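Side-chain contacts in putative glutaryl-CoA dehydrogenase (Thermus thermophilus, PDB 2EBA), which belongs by name and family to the flavin-dependent acyl-CoA dehydrogenases and binds flavin-adenine dinucleotide in an assembly of four chains: residues D153-N158 against E183-L188; L256-E261 against I352-N357; V264-S269 against E275-K280. All coordinates share one frame; numbering follows the deposited sequence.

Interaction 1 (D153-N158 against E183-L188)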
loop_
_atom_site.group_PDB
_atom_site.type_symbol
_atom_site.label_atom_id
_atom_site.label_comp_id
_atom_site.label_asym_id
_atom_site.label_seq_id
_atom_site.Cartn_x
_atom_site.Cartn_y
_atom_site.Cartn_z
ATOM N N ASP A 153 25.984 38.392 33.281
ATOM C CA ASP A 153 25.340 38.987 32.117
ATOM C C ASP A 153 25.791 38.406 30.798
ATOM O O ASP A 153 25.572 38.995 29.739
ATOM C CB ASP A 153 25.553 40.494 32.078
ATOM C CG ASP A 153 24.282 41.257 32.353
ATOM O OD1 ASP A 153 23.205 40.615 32.390
ATOM O OD2 ASP A 153 24.357 42.494 32.524
ATOM N N THR A 154 26.463 37.267 30.863
ATOM C CA THR A 154 26.880 36.592 29.653
ATOM C C THR A 154 26.547 35.134 29.924
ATOM O O THR A 154 26.464 34.722 31.083
ATOM C CB THR A 154 28.405 36.752 29.343
ATOM O OG1 THR A 154 29.177 36.114 30.366
ATOM C CG2 THR A 154 28.795 38.232 29.236
ATOM N N TRP A 155 26.319 34.368 28.861
ATOM C CA TRP A 155 25.998 32.949 28.990
ATOM C C TRP A 155 27.103 32.097 28.384
ATOM O O TRP A 155 27.695 32.477 27.370
ATOM C CB TRP A 155 24.704 32.603 28.249
ATOM C CG TRP A 155 23.490 33.312 28.706
ATOM C CD1 TRP A 155 23.154 34.607 28.450
ATOM C CD2 TRP A 155 22.429 32.762 29.482
ATOM N NE1 TRP A 155 21.940 34.903 29.016
ATOM C CE2 TRP A 155 21.470 33.789 29.660
ATOM C CE3 TRP A 155 22.188 31.501 30.047
ATOM C CZ2 TRP A 155 20.287 33.595 30.380
ATOM C CZ3 TRP A 155 21.010 31.304 30.764
ATOM C CH2 TRP A 155 20.072 32.352 30.924
ATOM N N VAL A 156 27.376 30.949 29.000
ATOM C CA VAL A 156 28.384 30.033 28.479
ATOM C C VAL A 156 27.633 28.808 27.997
ATOM O O VAL A 156 26.933 28.152 28.766
ATOM C CB VAL A 156 29.432 29.610 29.544
ATOM C CG1 VAL A 156 28.791 28.752 30.625
ATOM C CG2 VAL A 156 30.552 28.839 28.872
ATOM N N LEU A 157 27.764 28.518 26.708
ATOM C CA LEU A 157 27.081 27.387 26.101
ATOM C C LEU A 157 28.014 26.220 25.817
ATOM O O LEU A 157 29.162 26.408 25.387
ATOM C CB LEU A 157 26.403 27.828 24.797
ATOM C CG LEU A 157 25.064 28.583 24.849
ATOM C CD1 LEU A 157 25.099 29.671 25.908
ATOM C CD2 LEU A 157 24.768 29.178 23.477
ATOM N N ASN A 158 27.506 25.015 26.072
ATOM C CA ASN A 158 28.240 23.770 25.845
ATOM C C ASN A 158 27.280 22.715 25.304
ATOM O O ASN A 158 26.270 22.404 25.928
ATOM C CB ASN A 158 28.863 23.243 27.148
ATOM C CG ASN A 158 30.158 23.950 27.518
ATOM O OD1 ASN A 158 31.184 23.781 26.856
ATOM N ND2 ASN A 158 30.113 24.743 28.582
ATOM N N GLU A 183 14.767 24.289 30.920
ATOM C CA GLU A 183 14.070 25.400 30.267
ATOM C C GLU A 183 14.756 25.761 28.963
ATOM O O GLU A 183 15.953 26.046 28.932
ATOM C CB GLU A 183 14.031 26.632 31.180
ATOM C CG GLU A 183 13.532 27.924 30.518
ATOM C CD GLU A 183 12.016 28.058 30.468
ATOM O OE1 GLU A 183 11.534 29.135 30.039
ATOM O OE2 GLU A 183 11.306 27.098 30.855
ATOM N N VAL A 184 13.990 25.763 27.880
ATOM C CA VAL A 184 14.557 26.077 26.580
ATOM C C VAL A 184 14.682 27.570 26.275
ATOM O O VAL A 184 13.721 28.334 26.404
ATOM C CB VAL A 184 13.752 25.419 25.462
ATOM C CG1 VAL A 184 14.498 25.546 24.152
ATOM C CG2 VAL A 184 13.506 23.973 25.796
ATOM N N LEU A 185 15.890 27.957 25.860
ATOM C CA LEU A 185 16.218 29.328 25.507
ATOM C C LEU A 185 16.841 29.350 24.123
ATOM O O LEU A 185 17.302 28.322 23.632
ATOM C CB LEU A 185 17.203 29.910 26.512
ATOM C CG LEU A 185 16.690 30.109 27.939
ATOM C CD1 LEU A 185 17.845 30.589 28.815
ATOM C CD2 LEU A 185 15.533 31.121 27.952
ATOM N N GLY A 186 16.857 30.521 23.497
ATOM C CA GLY A 186 17.440 30.639 22.172
ATOM C C GLY A 186 18.469 31.745 22.047
ATOM O O GLY A 186 18.191 32.899 22.373
ATOM N N PHE A 187 19.650 31.397 21.545
ATOM C CA PHE A 187 20.719 32.371 21.387
ATOM C C PHE A 187 21.128 32.630 19.942
ATOM O O PHE A 187 21.085 31.734 19.096
ATOM C CB PHE A 187 21.951 31.917 22.171
ATOM C CG PHE A 187 21.653 31.505 23.581
ATOM C CD1 PHE A 187 21.194 30.221 23.861
ATOM C CD2 PHE A 187 21.811 32.406 24.630
ATOM C CE1 PHE A 187 20.897 29.842 25.164
ATOM C CE2 PHE A 187 21.517 32.036 25.933
ATOM C CZ PHE A 187 21.059 30.755 26.204
ATOM N N LEU A 188 21.509 33.874 19.667
ATOM C CA LEU A 188 22.002 34.270 18.349
ATOM C C LEU A 188 23.513 34.254 18.567
ATOM O O LEU A 188 24.103 35.231 19.019
ATOM C CB LEU A 188 21.525 35.678 17.978
ATOM C CG LEU A 188 20.006 35.834 18.039
ATOM C CD1 LEU A 188 19.607 37.224 17.568
ATOM C CD2 LEU A 188 19.355 34.755 17.178
#
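The indole nitrogen NE1 of W155 is hydrogen-bonded to OE1 of E224. With that end of the ring tied, the rest of the indole is presented to L185 and F187 on strand 184-190. F187 approaches it edge-on in a T-shaped (edge-to-face) pair: the centroid of its ring lies 5.1 Å from that of the five-membered ring of W155, and the planes meet at 63°. F187 CE2 leads, standing over one indole face and off toward the rim, 3.6 Å from W155 CG. At the far end of the six-membered ring, one branch of L185 makes the touch, with CD1 3.5 Å from W155 CH2.

L157, two residues further along the strand, takes a face of the phenyl ring. Its CD1 sits above the middle of the F187 ring, 4.1 Å from the centroid and 8° from the normal, a clear CH-pi contact. Its other methyl, CD2, lies 3.7 Å from F187 CD1. F187 CG stands anti to its own carbonyl carbon, which carries the ring in between W155 and L157. A148 of strand 147-149 touches W155, L157 and F187.

The strands belong to different sheets; segments 154-158 and 184-188 run at 100° to each other, with axes 10.5 Å apart at closest approach: side-chain packing between two sheets, as expected in the beta-rich middle domain of acyl-CoA dehydrogenases.

Interaction 2 (L256-E261 against I352-N357)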
loop_
_atom_site.group_PDB
_atom_site.type_symbol
_atom_site.label_atom_id
_atom_site.label_comp_id
_atom_site.label_asym_id
_atom_site.label_seq_id
_atom_site.Cartn_x
_atom_site.Cartn_y
_atom_site.Cartn_z
ATOM N N LEU A 256 7.437 17.399 -7.255
ATOM C CA LEU A 256 6.491 16.419 -7.775
ATOM C C LEU A 256 6.181 16.773 -9.223
ATOM O O LEU A 256 6.108 15.904 -10.072
ATOM C CB LEU A 256 5.203 16.414 -6.944
ATOM C CG LEU A 256 4.355 15.127 -6.993
ATOM C CD1 LEU A 256 3.205 15.196 -6.003
ATOM C CD2 LEU A 256 3.818 14.925 -8.382
ATOM N N GLU A 257 5.992 18.054 -9.509
ATOM C CA GLU A 257 5.747 18.473 -10.888
ATOM C C GLU A 257 6.978 18.123 -11.748
ATOM O O GLU A 257 6.858 17.699 -12.896
ATOM C CB GLU A 257 5.481 19.986 -10.953
ATOM C CG GLU A 257 5.678 20.584 -12.347
ATOM C CD GLU A 257 5.383 22.066 -12.421
ATOM O OE1 GLU A 257 5.906 22.718 -13.344
ATOM O OE2 GLU A 257 4.621 22.584 -11.579
ATOM N N ALA A 258 8.163 18.291 -11.175
ATOM C CA ALA A 258 9.385 17.999 -11.899
ATOM C C ALA A 258 9.499 16.531 -12.317
ATOM O O ALA A 258 9.758 16.244 -13.483
ATOM C CB ALA A 258 10.593 18.399 -11.067
ATOM N N VAL A 259 9.307 15.603 -11.384
ATOM C CA VAL A 259 9.424 14.180 -11.721
ATOM C C VAL A 259 8.255 13.679 -12.557
ATOM O O VAL A 259 8.404 12.778 -13.382
ATOM C CB VAL A 259 9.543 13.286 -10.452
ATOM C CG1 VAL A 259 10.741 13.714 -9.630
ATOM C CG2 VAL A 259 8.263 13.360 -9.628
ATOM N N TYR A 260 7.084 14.264 -12.337
ATOM C CA TYR A 260 5.891 13.871 -13.074
ATOM C C TYR A 260 6.050 14.280 -14.527
ATOM O O TYR A 260 5.899 13.472 -15.440
ATOM C CB TYR A 260 4.671 14.559 -12.468
ATOM C CG TYR A 260 3.442 14.562 -13.348
ATOM C CD1 TYR A 260 2.581 13.457 -13.410
ATOM C CD2 TYR A 260 3.119 15.690 -14.104
ATOM C CE1 TYR A 260 1.422 13.485 -14.208
ATOM C CE2 TYR A 260 1.970 15.729 -14.899
ATOM C CZ TYR A 260 1.129 14.633 -14.946
ATOM O OH TYR A 260 -0.000 14.730 -15.734
ATOM N N GLU A 261 6.379 15.547 -14.724
ATOM C CA GLU A 261 6.542 16.098 -16.050
ATOM C C GLU A 261 7.529 15.300 -16.881
ATOM O O GLU A 261 7.295 15.031 -18.061
ATOM C CB GLU A 261 7.013 17.541 -15.945
ATOM C CG GLU A 261 6.331 18.451 -16.918
ATOM C CD GLU A 261 4.839 18.378 -16.779
ATOM O OE1 GLU A 261 4.307 18.890 -15.771
ATOM O OE2 GLU A 261 4.199 17.790 -17.672
ATOM N N ILE A 352 15.940 10.571 -9.984
ATOM C CA ILE A 352 16.679 9.991 -8.870
ATOM C C ILE A 352 17.335 11.013 -7.944
ATOM O O ILE A 352 17.574 10.716 -6.783
ATOM C CB ILE A 352 17.731 8.974 -9.380
ATOM C CG1 ILE A 352 18.071 7.989 -8.260
ATOM C CG2 ILE A 352 18.975 9.686 -9.867
ATOM C CD1 ILE A 352 18.774 6.742 -8.740
ATOM N N ARG A 353 17.631 12.208 -8.451
ATOM C CA ARG A 353 18.210 13.264 -7.620
ATOM C C ARG A 353 17.109 13.755 -6.670
ATOM O O ARG A 353 17.350 13.947 -5.481
ATOM C CB ARG A 353 18.731 14.415 -8.489
ATOM C CG ARG A 353 19.222 15.622 -7.703
ATOM C CD ARG A 353 19.881 16.634 -8.628
ATOM N NE ARG A 353 19.012 17.016 -9.740
ATOM C CZ ARG A 353 17.945 17.802 -9.624
ATOM N NH1 ARG A 353 17.612 18.294 -8.442
ATOM N NH2 ARG A 353 17.208 18.091 -10.684
ATOM N N HIS A 354 15.902 13.950 -7.201
ATOM C CA HIS A 354 14.767 14.351 -6.375
ATOM C C HIS A 354 14.404 13.191 -5.419
ATOM O O HIS A 354 14.094 13.409 -4.241
ATOM C CB HIS A 354 13.553 14.693 -7.257
ATOM C CG HIS A 354 13.641 16.030 -7.932
ATOM N ND1 HIS A 354 13.594 17.219 -7.237
ATOM C CD2 HIS A 354 13.723 16.366 -9.239
ATOM C CE1 HIS A 354 13.643 18.228 -8.088
ATOM N NE2 HIS A 354 13.719 17.738 -9.311
ATOM N N MET A 355 14.446 11.966 -5.931
ATOM C CA MET A 355 14.172 10.792 -5.110
ATOM C C MET A 355 15.026 10.791 -3.845
ATOM O O MET A 355 14.513 10.663 -2.734
ATOM C CB MET A 355 14.416 9.510 -5.910
ATOM C CG MET A 355 13.786 8.268 -5.300
ATOM S SD MET A 355 14.506 6.741 -5.930
ATOM C CE MET A 355 13.416 6.396 -7.309
ATOM N N LEU A 356 16.334 10.937 -4.028
ATOM C CA LEU A 356 17.286 10.983 -2.913
ATOM C C LEU A 356 17.077 12.192 -2.006
ATOM O O LEU A 356 17.014 12.057 -0.787
ATOM C CB LEU A 356 18.736 10.939 -3.437
ATOM C CG LEU A 356 19.220 9.542 -3.905
ATOM C CD1 LEU A 356 20.575 9.619 -4.581
ATOM C CD2 LEU A 356 19.291 8.598 -2.711
ATOM N N ASN A 357 16.969 13.373 -2.598
ATOM C CA ASN A 357 16.734 14.591 -1.831
ATOM C C ASN A 357 15.495 14.444 -0.946
ATOM O O ASN A 357 15.533 14.751 0.252
ATOM C CB ASN A 357 16.532 15.773 -2.778
ATOM C CG ASN A 357 17.831 16.298 -3.339
ATOM O OD1 ASN A 357 17.849 17.061 -4.311
ATOM N ND2 ASN A 357 18.925 15.908 -2.721
#
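Two helices of the all-helical C-terminal domain of the acyl-CoA dehydrogenase fold meet here, with A258 and V259 of helix 235-269 facing H354 of helix 351-361. The touch is light, burying 108 Å² in all, and no hydrogen bond crosses it. The backbones come closest at V259 and H354, whose CA atoms are 7.6 Å apart.

H354 does the bridging. Its CG stands anti to the carbonyl carbon (chi1 -77°), and the imidazole reaches across to the other helix, where two neighbouring residues receive it. V259 meets the root of the side chain: its CG1 methyl lies 3.8 Å from H354 CB and 4.0 Å from H354 CD2, approaching the ring obliquely. That methyl is the branch of V259 set beside its own backbone N (chi1 -58°). V259 also packs on A336 of helix 315-340 and M290 of helix 281-309, which ties the contact into the surrounding helices.

On helix 351-361, I352, M355 and L356 carry the packing onward to a second subunit, where I352 and L356 each meet the other's counterpart. A charged group lies close to the imidazole as well. R353 NH1, held by a salt bridge to D86 and a hydrogen bond to V85 O, stands 3.9 Å above one face of the H354 ring, displaced toward the rim. The outer part of the imidazole rests on A258, whose CB methyl lies 3.6 Å from H354 NE2 and 4.2 Å from H354 CD2.

Interaction 3 (V264-S269 against E275-K280). With FAD (flavin-adenine dinucleotide), chain K.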
loop_
_atom_site.group_PDB
_atom_site.type_symbol
_atom_site.label_atom_id
_atom_site.label_comp_id
_atom_site.label_asym_id
_atom_site.label_seq_id
_atom_site.Cartn_x
_atom_site.Cartn_y
_atom_site.Cartn_z
ATOM N N VAL A 264 6.013 11.607 -17.821
ATOM C CA VAL A 264 5.077 11.464 -18.930
ATOM C C VAL A 264 5.800 11.689 -20.253
ATOM O O VAL A 264 5.523 11.014 -21.236
ATOM C CB VAL A 264 3.821 12.414 -18.813
ATOM C CG1 VAL A 264 3.550 12.775 -17.360
ATOM C CG2 VAL A 264 3.985 13.626 -19.668
ATOM N N ALA A 265 6.751 12.618 -20.266
ATOM C CA ALA A 265 7.518 12.911 -21.468
ATOM C C ALA A 265 8.277 11.662 -21.876
ATOM O O ALA A 265 8.300 11.277 -23.043
ATOM C CB ALA A 265 8.492 14.037 -21.197
ATOM N N PHE A 266 8.914 11.040 -20.902
ATOM C CA PHE A 266 9.650 9.823 -21.155
ATOM C C PHE A 266 8.681 8.731 -21.631
ATOM O O PHE A 266 8.952 8.042 -22.606
ATOM C CB PHE A 266 10.351 9.373 -19.878
ATOM C CG PHE A 266 11.233 8.177 -20.058
ATOM C CD1 PHE A 266 12.539 8.319 -20.525
ATOM C CD2 PHE A 266 10.755 6.894 -19.757
ATOM C CE1 PHE A 266 13.364 7.207 -20.686
ATOM C CE2 PHE A 266 11.572 5.762 -19.915
ATOM C CZ PHE A 266 12.880 5.918 -20.378
ATOM N N ALA A 267 7.554 8.591 -20.935
ATOM C CA ALA A 267 6.542 7.577 -21.253
ATOM C C ALA A 267 5.983 7.720 -22.662
ATOM O O ALA A 267 5.727 6.733 -23.349
ATOM C CB ALA A 267 5.420 7.638 -20.241
ATOM N N LYS A 268 5.800 8.961 -23.088
ATOM C CA LYS A 268 5.287 9.266 -24.413
ATOM C C LYS A 268 6.315 9.009 -25.518
ATOM O O LYS A 268 5.955 8.638 -26.627
ATOM C CB LYS A 268 4.883 10.732 -24.489
ATOM C CG LYS A 268 3.637 11.110 -23.740
ATOM C CD LYS A 268 3.648 12.609 -23.550
ATOM C CE LYS A 268 2.258 13.181 -23.519
ATOM N NZ LYS A 268 1.649 13.059 -24.860
ATOM N N SER A 269 7.592 9.216 -25.226
ATOM C CA SER A 269 8.624 9.027 -26.243
ATOM C C SER A 269 9.203 7.624 -26.364
ATOM O O SER A 269 9.904 7.337 -27.322
ATOM C CB SER A 269 9.773 10.028 -26.031
ATOM O OG SER A 269 10.504 9.743 -24.853
ATOM N N GLU A 275 3.433 0.020 -28.739
ATOM C CA GLU A 275 2.582 1.178 -28.522
ATOM C C GLU A 275 3.489 1.943 -27.614
ATOM O O GLU A 275 4.486 1.396 -27.166
ATOM C CB GLU A 275 1.243 0.853 -27.823
ATOM C CG GLU A 275 1.321 -0.259 -26.835
ATOM C CD GLU A 275 -0.069 -0.784 -26.534
ATOM O OE1 GLU A 275 -0.982 -0.488 -27.343
ATOM O OE2 GLU A 275 -0.270 -1.481 -25.515
ATOM N N PRO A 276 3.175 3.209 -27.326
ATOM C CA PRO A 276 4.060 3.970 -26.434
ATOM C C PRO A 276 3.962 3.486 -25.005
ATOM O O PRO A 276 2.959 2.878 -24.622
ATOM C CB PRO A 276 3.548 5.397 -26.569
ATOM C CG PRO A 276 2.935 5.405 -27.904
ATOM C CD PRO A 276 2.209 4.098 -27.985
ATOM N N LEU A 277 5.007 3.754 -24.237
ATOM C CA LEU A 277 5.023 3.391 -22.847
ATOM C C LEU A 277 3.842 4.113 -22.203
ATOM O O LEU A 277 3.241 3.605 -21.257
ATOM C CB LEU A 277 6.305 3.890 -22.300
ATOM C CG LEU A 277 7.171 3.111 -21.287
ATOM C CD1 LEU A 277 6.773 1.631 -21.143
ATOM C CD2 LEU A 277 8.632 3.198 -21.742
ATOM N N ALA A 278 3.508 5.293 -22.727
ATOM C CA ALA A 278 2.409 6.082 -22.164
ATOM C C ALA A 278 1.016 5.478 -22.374
ATOM O O ALA A 278 0.036 5.920 -21.761
ATOM C CB ALA A 278 2.438 7.487 -22.725
ATOM N N LYS A 279 0.927 4.464 -23.232
ATOM C CA LYS A 279 -0.353 3.826 -23.514
ATOM C C LYS A 279 -0.597 2.573 -22.690
ATOM O O LYS A 279 -1.664 1.988 -22.782
ATOM C CB LYS A 279 -0.454 3.485 -25.000
ATOM C CG LYS A 279 -1.861 3.226 -25.464
ATOM C CD LYS A 279 -1.902 2.924 -26.947
ATOM C CE LYS A 279 -3.318 2.595 -27.391
ATOM N NZ LYS A 279 -3.400 2.261 -28.833
ATOM N N LYS A 280 0.376 2.155 -21.889
ATOM C CA LYS A 280 0.194 0.967 -21.068
ATOM C C LYS A 280 -0.590 1.298 -19.806
ATOM O O LYS A 280 -0.345 2.328 -19.173
ATOM C CB LYS A 280 1.560 0.365 -20.711
ATOM C CG LYS A 280 2.381 -0.102 -21.914
ATOM C CD LYS A 280 1.619 -1.110 -22.742
ATOM C CE LYS A 280 2.505 -1.837 -23.747
ATOM N NZ LYS A 280 3.259 -0.952 -24.676
HETATM P PA FAD K . 11.831 0.156 -20.712
HETATM O O1A FAD K . 11.494 1.290 -21.638
HETATM O O2A FAD K . 11.847 -1.279 -21.177
HETATM O O5B FAD K . 10.865 0.301 -19.418
HETATM C C5B FAD K . 10.540 1.432 -18.788
HETATM C C4B FAD K . 9.329 1.431 -17.886
HETATM O O4B FAD K . 8.102 0.776 -18.660
HETATM C C3B FAD K . 9.473 0.129 -16.928
HETATM O O3B FAD K . 8.662 0.432 -15.806
HETATM C C2B FAD K . 8.679 -1.091 -17.494
HETATM O O2B FAD K . 8.050 -1.814 -16.524
HETATM C C1B FAD K . 7.570 -0.362 -18.182
HETATM N N9A FAD K . 7.099 -1.242 -19.350
HETATM C C8A FAD K . 7.893 -1.620 -20.382
HETATM N N7A FAD K . 7.111 -2.378 -21.194
HETATM C C5A FAD K . 5.812 -2.478 -20.630
HETATM C C6A FAD K . 4.604 -3.134 -21.001
HETATM N N6A FAD K . 4.536 -3.855 -22.120
HETATM N N1A FAD K . 3.512 -2.998 -20.191
HETATM C C2A FAD K . 3.569 -2.239 -19.031
HETATM N N3A FAD K . 4.705 -1.623 -18.652
HETATM C C4A FAD K . 5.856 -1.713 -19.441
HETATM N N1 FAD K . 20.641 -5.816 -19.968
HETATM C C2 FAD K . 21.312 -6.885 -20.508
HETATM O O2 FAD K . 20.854 -7.475 -21.510
HETATM N N3 FAD K . 22.488 -7.306 -19.957
HETATM C C4 FAD K . 23.021 -6.673 -18.864
HETATM O O4 FAD K . 24.095 -7.081 -18.400
HETATM C C4X FAD K . 22.350 -5.566 -18.289
HETATM N N5 FAD K . 22.862 -4.892 -17.194
HETATM C C5X FAD K . 22.210 -3.797 -16.658
HETATM C C6 FAD K . 22.769 -3.111 -15.548
HETATM C C7 FAD K . 22.115 -1.977 -15.002
HETATM C C7M FAD K . 22.777 -1.301 -13.826
HETATM C C8 FAD K . 20.880 -1.518 -15.563
HETATM C C8M FAD K . 20.122 -0.316 -15.037
HETATM C C9 FAD K . 20.329 -2.199 -16.659
HETATM C C9A FAD K . 20.973 -3.351 -17.238
HETATM N N10 FAD K . 20.453 -4.045 -18.341
HETATM C C10 FAD K . 21.122 -5.135 -18.869
HETATM C "C1'" FAD K . 19.203 -3.633 -18.985
HETATM C "C2'" FAD K . 17.974 -3.859 -18.149
HETATM O "O2'" FAD K . 17.583 -5.219 -18.275
HETATM C "C3'" FAD K . 16.944 -2.878 -18.637
HETATM O "O3'" FAD K . 17.156 -1.631 -17.974
HETATM C "C4'" FAD K . 15.502 -3.317 -18.407
HETATM O "O4'" FAD K . 15.092 -4.169 -19.482
HETATM C "C5'" FAD K . 14.582 -2.124 -18.385
HETATM O "O5'" FAD K . 14.355 -1.712 -19.714
HETATM P P FAD K . 14.661 -0.234 -20.274
HETATM O O1P FAD K . 15.688 0.441 -19.410
HETATM O O2P FAD K . 14.995 -0.340 -21.740
HETATM O O3P FAD K . 13.256 0.523 -20.035
#
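Packing is tightest round the carbonyl oxygen of A267, near the end of helix 235-269. The backbone N of A278 gives it a short but bent hydrogen bond, A278 N to A267 O 2.7 Å with an angle of 123° at the hydrogen, so the bond counts as weak. L277 CB presses on the same oxygen at 3.1 Å. Beside it the two alanine methyls meet, A267 CB to A278 CB 3.9 Å, small side chains that let the two backbones come this close.

This is the turn from helix 235-269 to helix 281-309: residues 277-279 form a 3-10 turn, and K280 takes the N-cap position of the next helix. The turn also forms part of a flavin-adenine dinucleotide pocket. L277 points its methyls at the ribose and phosphate region. Its CD1 is modelled only 2.9 Å from FAD O4B, and chi1 of -140° is far from staggered, so the exact placing of that methyl is doubtful. K280 runs its aliphatic chain along the adenine, with CG 3.6 Å from FAD N1A, while its NZ turns back to a hydrogen bond with T272 O. This FAD is also hydrogen-bonded by a second subunit, for example to T132 OG1 of that subunit.

The outer side is looser. K268 is exposed, and its CG only brushes A278 CB at 3.9 Å before the chain bends away to a hydrogen bond from NZ to T380 O of a third subunit.

Interaction 1 comes first along the chain, between the two sheets of the middle domain; interactions 2 and 3 follow in the helical C-terminal domain, on the other side of the chain's centre. The centres of 1 and 2 lie about 40 Å apart, those of 1 and 3 about 58 Å, and neither pair touches. Interactions 2 and 3 share helix 235-269, with centres about 18 Å apart: residues 256-261 pack against helix 351-361, while 264-269 meet the turn leading to helix 281-309, so interaction 3 falls wholly within the sequence that interaction 2 spans. One long helix thus links helix packing inside the C-terminal domain with a cofactor pocket at a subunit boundary, whereas interaction 1 stays within its own subunit.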